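Local structure of Slr1964 protein (Synechocystis sp., 4JDX) at the interface of chains A and B. The protein binds the C-terminal domain of the activated, red orange carotenoid protein and speeds its return to the orange form, restoring phycobilisome fluorescence after photoprotective quenching. Sequence-based numbering; all coordinates share one arbitrary frame. Chains: chain A/B, Slr1964 protein.

The interface of chains A and B. Residues chain A 38, 42, 62; chain B 55-56, 59.
B:Leu55 reaches across the dimer interface into a hydrophobic notch formed by A:Leu38, A:Val42 and A:Leu62, and its two methyl branches divide these neighbours between them. CD1 of B:Leu55 lies 3.7 Å from CG1 of A:Val42 and also meets CD2 of A:Leu62 at 3.9 Å. CD2 of B:Leu55 turns to A:Leu38 and rests 3.9 Å from CD2 of A:Leu38. The fork enters the notch at a slant to all three partners, carried away from its helix by a chi1 of 177° that sets CG opposite the backbone N. The CD2 methyl of A:Leu38 is shared, since the outer corner of the B:Trp56 indole, CH2, approaches it at 4.0 Å and flanks the leucine contact. At the A:Leu62 end of the patch, B:His59 presents its imidazole carbon CD2 to CB of A:Leu62 at 3.6 Å, touching the base of that side chain, while the CD2 methyl of A:Leu62, at the far end of the side chain, faces B:Leu55. An alanine in place of B:Leu55 would probably open a gap between A:Val42 and A:Leu62 and leave A:Leu38 with less cover from chain B, held there mainly by B:Trp56. The packing joins helix 53-70 of chain B to helices 17-47 and 53-70 of chain A, and two-fold symmetry repeats it with the chains exchanged, in what is probably the functional dimer.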
loop_
_atom_site.group_PDB
_atom_site.type_symbol
_atom_site.label_atom_id
_atom_site.label_comp_id
_atom_site.label_asym_id
_atom_site.label_seq_id
_atom_site.Cartn_x
_atom_site.Cartn_y
_atom_site.Cartn_z
ATOM N N LEU A 38 4.375 10.219 -8.250
ATOM C CA LEU A 38 3.936 9.055 -7.493
ATOM C C LEU A 38 2.422 8.921 -7.553
ATOM O O LEU A 38 1.886 7.868 -7.899
ATOM C CB LEU A 38 4.370 9.173 -6.033
ATOM C CG LEU A 38 3.876 8.042 -5.127
ATOM C CD1 LEU A 38 4.298 6.695 -5.697
ATOM C CD2 LEU A 38 4.389 8.221 -3.704
ATOM N N VAL A 42 0.267 5.781 -9.198
ATOM C CA VAL A 42 -0.631 5.072 -8.297
ATOM C C VAL A 42 -2.064 5.155 -8.799
ATOM O O VAL A 42 -2.757 4.144 -8.921
ATOM C CB VAL A 42 -0.569 5.673 -6.878
ATOM C CG1 VAL A 42 -1.712 5.144 -6.001
ATOM C CG2 VAL A 42 0.786 5.392 -6.244
ATOM N N LEU A 62 3.933 1.030 -3.301
ATOM C CA LEU A 62 3.764 2.135 -2.356
ATOM C C LEU A 62 4.649 1.974 -1.127
ATOM O O LEU A 62 5.286 2.928 -0.681
ATOM C CB LEU A 62 2.306 2.241 -1.907
ATOM C CG LEU A 62 1.367 3.033 -2.813
ATOM C CD1 LEU A 62 -0.081 2.756 -2.436
ATOM C CD2 LEU A 62 1.679 4.524 -2.729
ATOM N N LEU B 55 -3.293 9.729 -0.011
ATOM C CA LEU B 55 -2.521 8.619 -0.550
ATOM C C LEU B 55 -1.885 7.816 0.574
ATOM O O LEU B 55 -1.754 6.595 0.482
ATOM C CB LEU B 55 -1.434 9.133 -1.492
ATOM C CG LEU B 55 -0.501 8.061 -2.058
ATOM C CD1 LEU B 55 -1.292 7.025 -2.854
ATOM C CD2 LEU B 55 0.582 8.706 -2.910
ATOM N N TRP B 56 -1.490 8.505 1.638
ATOM C CA TRP B 56 -0.895 7.841 2.790
ATOM C C TRP B 56 -1.952 7.063 3.563
ATOM O O TRP B 56 -1.668 6.005 4.117
ATOM C CB TRP B 56 -0.201 8.858 3.699
ATOM C CG TRP B 56 0.868 9.649 2.997
ATOM C CD1 TRP B 56 1.115 10.984 3.125
ATOM C CD2 TRP B 56 1.824 9.156 2.047
ATOM N NE1 TRP B 56 2.166 11.352 2.323
ATOM C CE2 TRP B 56 2.618 10.249 1.650
ATOM C CE3 TRP B 56 2.087 7.899 1.496
ATOM C CZ2 TRP B 56 3.655 10.124 0.731
ATOM C CZ3 TRP B 56 3.119 7.778 0.582
ATOM C CH2 TRP B 56 3.888 8.884 0.209
ATOM N N HIS B 59 -2.558 3.866 1.768
ATOM C CA HIS B 59 -1.441 2.967 2.021
ATOM C C HIS B 59 -1.585 2.275 3.374
ATOM O O HIS B 59 -1.362 1.069 3.493
ATOM C CB HIS B 59 -0.132 3.754 1.972
ATOM C CG HIS B 59 1.078 2.941 2.309
ATOM N ND1 HIS B 59 1.813 3.149 3.457
ATOM C CD2 HIS B 59 1.684 1.922 1.657
ATOM C CE1 HIS B 59 2.820 2.296 3.494
ATOM N NE2 HIS B 59 2.764 1.538 2.413
#